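Local structure of epidermin biosynthesis protein EpiD (Staphylococcus aureus, 3QJG) at residues H23-L28 / D33-I38; K92-I97 / Q130-L135; I148-E153 / F159-V164. The protein probably catalyses the FMN-dependent oxidative decarboxylation of the C-terminal cysteine of the epidermin precursor peptide, a step in the biosynthesis of this lantibiotic. One frame throughout, in Å; residues are numbered along the deposited sequence.

Contact 1 (H23-L28 / D33-I38)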
loop_
_atom_site.group_PDB
_atom_site.type_symbol
_atom_site.label_atom_id
_atom_site.label_comp_id
_atom_site.label_asym_id
_atom_site.label_seq_id
_atom_site.Cartn_x
_atom_site.Cartn_y
_atom_site.Cartn_z
ATOM N N HIS A 23 -14.450 -29.642 16.118
ATOM C CA HIS A 23 -14.988 -30.843 16.786
ATOM C C HIS A 23 -16.501 -30.728 16.993
ATOM O O HIS A 23 -17.227 -31.676 16.749
ATOM C CB HIS A 23 -14.309 -31.092 18.161
ATOM C CG HIS A 23 -12.811 -31.106 18.103
ATOM N ND1 HIS A 23 -12.110 -31.904 17.217
ATOM C CD2 HIS A 23 -11.879 -30.414 18.813
ATOM C CE1 HIS A 23 -10.813 -31.698 17.382
ATOM N NE2 HIS A 23 -10.645 -30.794 18.340
ATOM N N TYR A 24 -16.953 -29.560 17.453
ATOM C CA TYR A 24 -18.360 -29.314 17.678
ATOM C C TYR A 24 -19.121 -29.309 16.352
ATOM O O TYR A 24 -20.201 -29.897 16.218
ATOM C CB TYR A 24 -18.529 -27.987 18.397
ATOM C CG TYR A 24 -17.969 -27.968 19.801
ATOM C CD1 TYR A 24 -18.801 -28.084 20.908
ATOM C CD2 TYR A 24 -16.619 -27.786 20.029
ATOM C CE1 TYR A 24 -18.297 -28.026 22.182
ATOM C CE2 TYR A 24 -16.103 -27.752 21.313
ATOM C CZ TYR A 24 -16.946 -27.857 22.392
ATOM O OH TYR A 24 -16.414 -27.813 23.671
ATOM N N ILE A 25 -18.543 -28.678 15.342
ATOM C CA ILE A 25 -19.165 -28.705 14.019
ATOM C C ILE A 25 -19.322 -30.147 13.547
ATOM O O ILE A 25 -20.396 -30.539 13.090
ATOM C CB ILE A 25 -18.352 -27.954 12.968
ATOM C CG1 ILE A 25 -18.252 -26.463 13.340
ATOM C CG2 ILE A 25 -18.979 -28.171 11.597
ATOM C CD1 ILE A 25 -17.186 -25.700 12.529
ATOM N N ILE A 26 -18.268 -30.947 13.680
ATOM C CA ILE A 26 -18.332 -32.315 13.174
ATOM C C ILE A 26 -19.504 -33.066 13.830
ATOM O O ILE A 26 -20.213 -33.870 13.165
ATOM C CB ILE A 26 -16.971 -33.076 13.369
ATOM C CG1 ILE A 26 -15.911 -32.570 12.370
ATOM C CG2 ILE A 26 -17.128 -34.611 13.200
ATOM C CD1 ILE A 26 -14.733 -33.581 12.140
ATOM N N GLU A 27 -19.686 -32.833 15.124
ATOM C CA GLU A 27 -20.679 -33.542 15.904
ATOM C C GLU A 27 -22.105 -33.011 15.693
ATOM O O GLU A 27 -23.040 -33.769 15.714
ATOM C CB GLU A 27 -20.310 -33.519 17.409
ATOM C CG GLU A 27 -19.023 -34.289 17.800
ATOM C CD GLU A 27 -18.897 -35.700 17.160
ATOM O OE1 GLU A 27 -17.916 -35.945 16.413
ATOM O OE2 GLU A 27 -19.770 -36.561 17.421
ATOM N N LEU A 28 -22.257 -31.692 15.548
ATOM C CA LEU A 28 -23.542 -31.078 15.230
ATOM C C LEU A 28 -24.060 -31.524 13.853
ATOM O O LEU A 28 -25.265 -31.662 13.676
ATOM C CB LEU A 28 -23.423 -29.588 15.368
ATOM C CG LEU A 28 -23.354 -29.159 16.841
ATOM C CD1 LEU A 28 -22.796 -27.756 16.982
ATOM C CD2 LEU A 28 -24.719 -29.220 17.441
ATOM N N ASP A 33 -28.938 -30.365 9.649
ATOM C CA ASP A 33 -28.635 -30.354 8.217
ATOM C C ASP A 33 -27.432 -29.451 7.932
ATOM O O ASP A 33 -26.377 -29.918 7.584
ATOM C CB ASP A 33 -29.842 -29.891 7.390
ATOM C CG ASP A 33 -29.677 -30.192 5.910
ATOM O OD1 ASP A 33 -28.665 -30.836 5.545
ATOM O OD2 ASP A 33 -30.550 -29.793 5.100
ATOM N N GLU A 34 -27.595 -28.154 8.092
ATOM C CA GLU A 34 -26.483 -27.229 7.908
ATOM C C GLU A 34 -25.959 -26.877 9.272
ATOM O O GLU A 34 -26.742 -26.657 10.200
ATOM C CB GLU A 34 -26.889 -25.921 7.222
ATOM C CG GLU A 34 -27.092 -26.007 5.715
ATOM C CD GLU A 34 -27.471 -24.631 5.132
ATOM O OE1 GLU A 34 -27.400 -23.587 5.843
ATOM O OE2 GLU A 34 -27.824 -24.571 3.954
ATOM N N VAL A 35 -24.634 -26.806 9.395
ATOM C CA VAL A 35 -24.029 -26.202 10.590
ATOM C C VAL A 35 -23.196 -25.058 10.034
ATOM O O VAL A 35 -22.278 -25.295 9.259
ATOM C CB VAL A 35 -23.111 -27.175 11.357
ATOM C CG1 VAL A 35 -22.393 -26.420 12.491
ATOM C CG2 VAL A 35 -23.904 -28.395 11.900
ATOM N N ASN A 36 -23.536 -23.834 10.425
ATOM C CA ASN A 36 -22.952 -22.600 9.911
ATOM C C ASN A 36 -22.283 -21.868 11.037
ATOM O O ASN A 36 -22.582 -22.126 12.202
ATOM C CB ASN A 36 -24.060 -21.680 9.356
ATOM C CG ASN A 36 -24.791 -22.337 8.178
ATOM O OD1 ASN A 36 -24.140 -22.934 7.367
ATOM N ND2 ASN A 36 -26.147 -22.253 8.122
ATOM N N VAL A 37 -21.388 -20.949 10.685
ATOM C CA VAL A 37 -20.561 -20.326 11.663
ATOM C C VAL A 37 -20.394 -18.884 11.372
ATOM O O VAL A 37 -20.296 -18.518 10.205
ATOM C CB VAL A 37 -19.177 -21.002 11.663
ATOM C CG1 VAL A 37 -18.295 -20.384 12.726
ATOM C CG2 VAL A 37 -19.353 -22.475 11.939
ATOM N N ILE A 38 -20.352 -18.094 12.444
ATOM C CA ILE A 38 -19.982 -16.703 12.407
ATOM C C ILE A 38 -19.099 -16.388 13.611
ATOM O O ILE A 38 -19.346 -16.922 14.671
ATOM C CB ILE A 38 -21.242 -15.751 12.468
ATOM C CG1 ILE A 38 -20.851 -14.279 12.277
ATOM C CG2 ILE A 38 -22.067 -15.950 13.774
ATOM C CD1 ILE A 38 -22.086 -13.302 12.140
#

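Contact 2 (K92-I97 / Q130-L135)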
loop_
_atom_site.group_PDB
_atom_site.type_symbol
_atom_site.label_atom_id
_atom_site.label_comp_id
_atom_site.label_asym_id
_atom_site.label_seq_id
_atom_site.Cartn_x
_atom_site.Cartn_y
_atom_site.Cartn_z
ATOM N N LYS A 92 -23.068 -7.675 26.413
ATOM C CA LYS A 92 -23.588 -6.884 25.304
ATOM C C LYS A 92 -25.016 -7.388 24.955
ATOM O O LYS A 92 -25.947 -6.575 24.785
ATOM C CB LYS A 92 -22.684 -6.930 24.077
ATOM C CG LYS A 92 -21.345 -6.159 24.161
ATOM C CD LYS A 92 -21.049 -5.378 22.954
ATOM C CE LYS A 92 -19.671 -4.805 22.755
ATOM N NZ LYS A 92 -19.344 -4.817 21.241
ATOM N N ILE A 93 -25.175 -8.708 24.790
ATOM C CA ILE A 93 -26.493 -9.265 24.560
ATOM C C ILE A 93 -27.499 -8.931 25.675
ATOM O O ILE A 93 -28.601 -8.532 25.371
ATOM C CB ILE A 93 -26.498 -10.740 24.316
ATOM C CG1 ILE A 93 -25.672 -11.081 23.052
ATOM C CG2 ILE A 93 -27.915 -11.180 24.074
ATOM C CD1 ILE A 93 -25.304 -12.505 22.963
ATOM N N ALA A 94 -27.096 -9.046 26.951
ATOM C CA ALA A 94 -28.014 -8.770 28.022
ATOM C C ALA A 94 -28.585 -7.392 27.759
ATOM O O ALA A 94 -29.756 -7.193 28.024
ATOM C CB ALA A 94 -27.330 -8.861 29.415
ATOM N N ASN A 95 -27.789 -6.463 27.192
ATOM C CA ASN A 95 -28.158 -5.002 27.111
ATOM C C ASN A 95 -28.616 -4.539 25.747
ATOM O O ASN A 95 -28.838 -3.375 25.516
ATOM C CB ASN A 95 -26.969 -4.164 27.529
ATOM C CG ASN A 95 -26.724 -4.206 29.004
ATOM O OD1 ASN A 95 -27.448 -3.547 29.767
ATOM N ND2 ASN A 95 -25.657 -4.913 29.424
ATOM N N GLY A 96 -28.739 -5.448 24.829
ATOM C CA GLY A 96 -29.253 -5.158 23.507
ATOM C C GLY A 96 -28.275 -4.465 22.618
ATOM O O GLY A 96 -28.664 -3.950 21.560
ATOM N N ILE A 97 -26.998 -4.541 22.967
ATOM C CA ILE A 97 -25.902 -3.884 22.251
ATOM C C ILE A 97 -25.605 -4.842 21.100
ATOM O O ILE A 97 -25.308 -6.006 21.342
ATOM C CB ILE A 97 -24.666 -3.744 23.153
ATOM C CG1 ILE A 97 -25.010 -2.959 24.428
ATOM C CG2 ILE A 97 -23.504 -2.992 22.452
ATOM C CD1 ILE A 97 -26.040 -1.940 24.237
ATOM N N GLN A 130 -23.167 -11.738 36.453
ATOM C CA GLN A 130 -24.202 -12.564 37.091
ATOM C C GLN A 130 -25.580 -11.955 36.951
ATOM O O GLN A 130 -26.540 -12.664 36.928
ATOM C CB GLN A 130 -23.925 -12.774 38.601
ATOM C CG GLN A 130 -22.829 -13.765 38.940
ATOM C CD GLN A 130 -22.373 -13.606 40.383
ATOM O OE1 GLN A 130 -22.649 -12.582 41.031
ATOM N NE2 GLN A 130 -21.687 -14.614 40.903
ATOM N N ASN A 131 -25.703 -10.637 36.958
ATOM C CA ASN A 131 -27.024 -10.006 36.806
ATOM C C ASN A 131 -27.589 -10.215 35.365
ATOM O O ASN A 131 -28.791 -10.391 35.148
ATOM C CB ASN A 131 -26.896 -8.531 36.983
ATOM C CG ASN A 131 -26.564 -8.146 38.383
ATOM O OD1 ASN A 131 -26.643 -8.954 39.300
ATOM N ND2 ASN A 131 -26.197 -6.908 38.569
ATOM N N ASN A 132 -26.681 -10.105 34.405
ATOM C CA ASN A 132 -27.003 -10.250 32.995
ATOM C C ASN A 132 -27.384 -11.644 32.609
ATOM O O ASN A 132 -28.282 -11.833 31.798
ATOM C CB ASN A 132 -25.844 -9.704 32.147
ATOM C CG ASN A 132 -25.843 -8.191 32.071
ATOM O OD1 ASN A 132 -26.846 -7.573 32.367
ATOM N ND2 ASN A 132 -24.718 -7.584 31.650
ATOM N N ILE A 133 -26.683 -12.646 33.125
ATOM C CA ILE A 133 -27.093 -14.038 32.946
ATOM C C ILE A 133 -28.512 -14.296 33.464
ATOM O O ILE A 133 -29.312 -14.913 32.762
ATOM C CB ILE A 133 -26.104 -15.001 33.606
ATOM C CG1 ILE A 133 -24.814 -15.099 32.786
ATOM C CG2 ILE A 133 -26.754 -16.404 33.838
ATOM C CD1 ILE A 133 -24.920 -15.993 31.446
ATOM N N ARG A 134 -28.857 -13.755 34.649
ATOM C CA ARG A 134 -30.194 -13.878 35.233
ATOM C C ARG A 134 -31.289 -13.240 34.392
ATOM O O ARG A 134 -32.366 -13.826 34.234
ATOM C CB ARG A 134 -30.246 -13.218 36.626
ATOM C CG ARG A 134 -29.379 -13.859 37.688
ATOM C CD ARG A 134 -29.759 -13.305 39.086
ATOM N NE ARG A 134 -29.036 -12.071 39.443
ATOM C CZ ARG A 134 -27.912 -12.018 40.173
ATOM N NH1 ARG A 134 -27.325 -13.124 40.653
ATOM N NH2 ARG A 134 -27.363 -10.846 40.429
ATOM N N LEU A 135 -31.010 -12.024 33.892
ATOM C CA LEU A 135 -31.859 -11.325 32.914
ATOM C C LEU A 135 -31.991 -12.093 31.594
ATOM O O LEU A 135 -33.060 -12.227 30.993
ATOM C CB LEU A 135 -31.210 -9.993 32.579
ATOM C CG LEU A 135 -31.800 -8.655 32.953
ATOM C CD1 LEU A 135 -32.093 -8.468 34.461
ATOM C CD2 LEU A 135 -30.858 -7.522 32.369
HETATM O O HOH W 1 -25.532 -4.676 32.476
#

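Contact 3 (I148-E153 / F159-V164)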
loop_
_atom_site.group_PDB
_atom_site.type_symbol
_atom_site.label_atom_id
_atom_site.label_comp_id
_atom_site.label_asym_id
_atom_site.label_seq_id
_atom_site.Cartn_x
_atom_site.Cartn_y
_atom_site.Cartn_z
ATOM N N ILE A 148 -17.566 -25.253 36.356
ATOM C CA ILE A 148 -16.353 -24.576 36.901
ATOM C C ILE A 148 -15.173 -25.551 37.071
ATOM O O ILE A 148 -15.288 -26.545 37.815
ATOM C CB ILE A 148 -16.548 -23.960 38.335
ATOM C CG1 ILE A 148 -17.556 -22.827 38.359
ATOM C CG2 ILE A 148 -15.250 -23.382 38.843
ATOM C CD1 ILE A 148 -17.695 -22.194 39.752
ATOM N N SER A 149 -14.032 -25.257 36.438
ATOM C CA SER A 149 -12.860 -26.158 36.502
ATOM C C SER A 149 -11.581 -25.367 36.706
ATOM O O SER A 149 -11.508 -24.211 36.315
ATOM C CB SER A 149 -12.758 -27.056 35.242
ATOM O OG SER A 149 -12.380 -26.335 34.068
ATOM N N GLU A 150 -10.595 -25.995 37.342
ATOM C CA GLU A 150 -9.271 -25.410 37.570
ATOM C C GLU A 150 -8.258 -26.286 36.846
ATOM O O GLU A 150 -8.180 -27.494 37.113
ATOM C CB GLU A 150 -8.940 -25.352 39.067
ATOM C CG GLU A 150 -7.575 -24.767 39.416
ATOM C CD GLU A 150 -7.364 -24.577 40.941
ATOM O OE1 GLU A 150 -7.376 -23.426 41.427
ATOM O OE2 GLU A 150 -7.179 -25.576 41.659
ATOM N N SER A 151 -7.514 -25.687 35.917
ATOM C CA SER A 151 -6.541 -26.415 35.128
ATOM C C SER A 151 -5.241 -25.611 34.990
ATOM O O SER A 151 -5.191 -24.397 35.235
ATOM C CB SER A 151 -7.121 -26.751 33.754
ATOM O OG SER A 151 -7.488 -25.562 33.062
ATOM N N TYR A 152 -4.177 -26.308 34.620
ATOM C CA TYR A 152 -2.898 -25.670 34.435
ATOM C C TYR A 152 -2.940 -25.036 33.065
ATOM O O TYR A 152 -3.388 -25.663 32.090
ATOM C CB TYR A 152 -1.780 -26.685 34.538
ATOM C CG TYR A 152 -0.399 -26.106 34.423
ATOM C CD1 TYR A 152 0.172 -25.400 35.478
ATOM C CD2 TYR A 152 0.351 -26.281 33.260
ATOM C CE1 TYR A 152 1.446 -24.892 35.378
ATOM C CE2 TYR A 152 1.629 -25.769 33.152
ATOM C CZ TYR A 152 2.161 -25.081 34.204
ATOM O OH TYR A 152 3.421 -24.588 34.090
ATOM N N GLU A 153 -2.535 -23.777 32.992
ATOM C CA GLU A 153 -2.546 -23.074 31.714
ATOM C C GLU A 153 -1.122 -22.924 31.203
ATOM O O GLU A 153 -0.368 -22.159 31.762
ATOM C CB GLU A 153 -3.210 -21.698 31.849
ATOM C CG GLU A 153 -3.460 -21.002 30.500
ATOM C CD GLU A 153 -3.847 -19.548 30.684
ATOM O OE1 GLU A 153 -2.997 -18.795 31.200
ATOM O OE2 GLU A 153 -4.992 -19.160 30.350
ATOM N N PHE A 159 -2.052 -21.935 37.443
ATOM C CA PHE A 159 -3.360 -22.567 37.540
ATOM C C PHE A 159 -4.450 -21.506 37.510
ATOM O O PHE A 159 -4.392 -20.532 38.258
ATOM C CB PHE A 159 -3.471 -23.417 38.811
ATOM C CG PHE A 159 -2.861 -24.786 38.662
ATOM C CD1 PHE A 159 -3.511 -25.763 37.928
ATOM C CD2 PHE A 159 -1.640 -25.089 39.235
ATOM C CE1 PHE A 159 -2.956 -27.033 37.784
ATOM C CE2 PHE A 159 -1.084 -26.351 39.092
ATOM C CZ PHE A 159 -1.734 -27.323 38.360
ATOM N N LYS A 160 -5.428 -21.711 36.638
ATOM C CA LYS A 160 -6.589 -20.817 36.507
ATOM C C LYS A 160 -7.933 -21.529 36.670
ATOM O O LYS A 160 -8.079 -22.704 36.345
ATOM C CB LYS A 160 -6.554 -20.110 35.146
ATOM C CG LYS A 160 -5.326 -19.197 34.989
ATOM C CD LYS A 160 -5.406 -18.355 33.758
ATOM C CE LYS A 160 -4.224 -17.338 33.672
ATOM N NZ LYS A 160 -4.185 -16.670 32.321
ATOM N N LYS A 161 -8.909 -20.773 37.146
ATOM C CA LYS A 161 -10.270 -21.248 37.358
ATOM C C LYS A 161 -11.128 -20.646 36.250
ATOM O O LYS A 161 -11.029 -19.477 35.948
ATOM C CB LYS A 161 -10.785 -20.813 38.752
ATOM C CG LYS A 161 -9.976 -21.351 39.915
ATOM C CD LYS A 161 -10.579 -20.939 41.306
ATOM C CE LYS A 161 -10.107 -21.811 42.490
ATOM N NZ LYS A 161 -9.079 -21.135 43.350
ATOM N N ASN A 162 -11.965 -21.467 35.641
ATOM C CA ASN A 162 -12.697 -21.080 34.453
ATOM C C ASN A 162 -14.053 -21.717 34.524
ATOM O O ASN A 162 -14.188 -22.803 35.125
ATOM C CB ASN A 162 -12.012 -21.683 33.228
ATOM C CG ASN A 162 -10.765 -20.938 32.812
ATOM O OD1 ASN A 162 -9.672 -21.487 32.881
ATOM N ND2 ASN A 162 -10.924 -19.673 32.369
ATOM N N VAL A 163 -15.047 -21.037 33.956
ATOM C CA VAL A 163 -16.206 -21.710 33.417
ATOM C C VAL A 163 -15.860 -22.017 31.953
ATOM O O VAL A 163 -15.330 -21.174 31.257
ATOM C CB VAL A 163 -17.477 -20.856 33.533
ATOM C CG1 VAL A 163 -17.505 -19.701 32.530
ATOM C CG2 VAL A 163 -18.659 -21.700 33.359
ATOM N N VAL A 164 -16.164 -23.215 31.492
ATOM C CA VAL A 164 -15.713 -23.663 30.172
ATOM C C VAL A 164 -16.832 -24.246 29.297
ATOM O O VAL A 164 -17.842 -24.724 29.795
ATOM C CB VAL A 164 -14.599 -24.725 30.408
ATOM C CG1 VAL A 164 -14.250 -25.391 29.135
ATOM C CG2 VAL A 164 -13.363 -24.060 31.025
HETATM O O HOH W 2 -7.141 -21.042 30.912
#

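Contact 1 (H23-L28 / D33-I38)
Val-35 packs against Ile-25 and Leu-28 in the last turn of the helix, dividing its two methyls between them. Val-35 CG1, held anti to the backbone N (chi1 173°), meets the branch methyl CG2 of Ile-25 at 3.9 Å, while Val-35 CG2 lies 3.7 Å from Leu-28 CB and touches the carbonyl carbon of Leu-28 as well. Ile-25 has a second point of contact: its longer branch diverges from CG2 along the strand, and CD1 comes within 3.9 Å of Val-37 CG2, the two side chains meeting at about a right angle. Helix 23-28 and strand 34-38 run roughly antiparallel (156°), their axes coming within 8.7 Å, as expected within the beta-alpha-beta unit formed by strand 7-12, helix 21-28 and strand 34-39 of this Rossmann-like flavoprotein fold. Ile-10 of strand 7-12 also packs on Ile-25 and Val-35, and Leu-172 of helix 168-174 packs on Leu-28. Polar groups keep to the other face of the strand. There Asn-36 ND2 donates to Glu-34 OE1 over 2.9 Å, nearly straight at 173° and in the plane of the amide, using the oxygen's anti lone pair; Glu-34 OE1 also forms a salt bridge with Lys-76.

Contact 2 (K92-I97 / Q130-L135)
Asn-132 faces Ala-94 at the end of helix 87-94, which closes in a Schellman motif: Gly-96 takes up a positive phi, Ile-97 N bonds back to Lys-92 O at 2.9 Å, and Gly-96 N to Ile-93 O. Helix 127-138 passes this helix end, with the CA atoms of Ala-94 and Asn-132 only 5.3 Å apart. Along the Asn-132 side chain, CB and then CG press on the methyl of Ala-94, although the modelled separations are too short for carbon atoms and their exact values are doubtful. With CG anti to the carbonyl carbon (chi1 -78°), the amide is carried past that methyl toward Asn-95. OD1 stays beside Ala-94 CB, while ND2 reaches out to Asn-91 OD1, its hydrogen-bond partner one turn back on helix 87-94. The amide of Asn-95 is turned 82° from that of Asn-132, and its ND2 likewise goes to Asn-91, at the backbone O. Leu-135 adds a looser edge, CD2 approaching Ala-94 O at 4.5 Å. Asn-95 also packs on its counterparts in two neighbouring subunits, so the helix end belongs to a subunit interface. Between the two amides lies one water, which accepts from Asn-95 ND2 and from Asn-132 ND2, each at 3.1 Å.

Contact 3 (I148-E153 / F159-V164)
Tyr-152 sets CG anti to its own backbone N (chi1 -177°), whereas Phe-159 sets CG anti to its carbonyl carbon (chi1 -82°), and across this non-hydrogen-bonded pair the two rings meet in a T-shaped stack. The edge of Tyr-152 points at the Phe-159 face, planes 67° apart and centroids 5.3 Å apart, while Tyr-152 CB touches Phe-159 CE1 at 3.5 Å. On the same face Glu-150 and Lys-161 lie side by side, OE1 and NZ forming a salt bridge at 3.4 Å. Lys-160, on the face of Ser-149, Ser-151 and Asn-162, makes the shorter ion pair: its extended chain brings NZ to the syn side of Glu-153 OE1 at 2.7 Å, somewhat out of the carboxylate plane, and Glu-153 OE2 is linked by water 2 to Asn-162 OD1. Backbone bonds in both directions join Ser-149 with Asn-162 and Ser-151 with Lys-160, as in a regular antiparallel beta hairpin. Lys-160 has a second acid partner, Asp-72 of a neighbouring subunit, and the Asn-162 side chain lies about 6 Å from a bound FMN. Strand 158-163 also pairs antiparallel with strand 113-120 through Val-163 and Met-119, while Leu-121 of helix 121-124 packs against Ile-148 and Lys-161.

Contact 1 is buried and purely apolar across its segments, a helix lying on the strand that follows it. Contact 2 is also largely buried, but it joins two helices distant in sequence, where an alanine methyl packs beside two amides bridged by a water at a subunit interface. Contact 3 is a surface hairpin in which backbone bonds, ion pairs and an aromatic pair occur together. Contacts 1 and 3 reach the same mixed sheet, yet their centres are 26 Å apart; contacts 1 and 2 lie on opposite sides of the chain's centre. None of the three touches another, and only contact 3 comes close to an FMN.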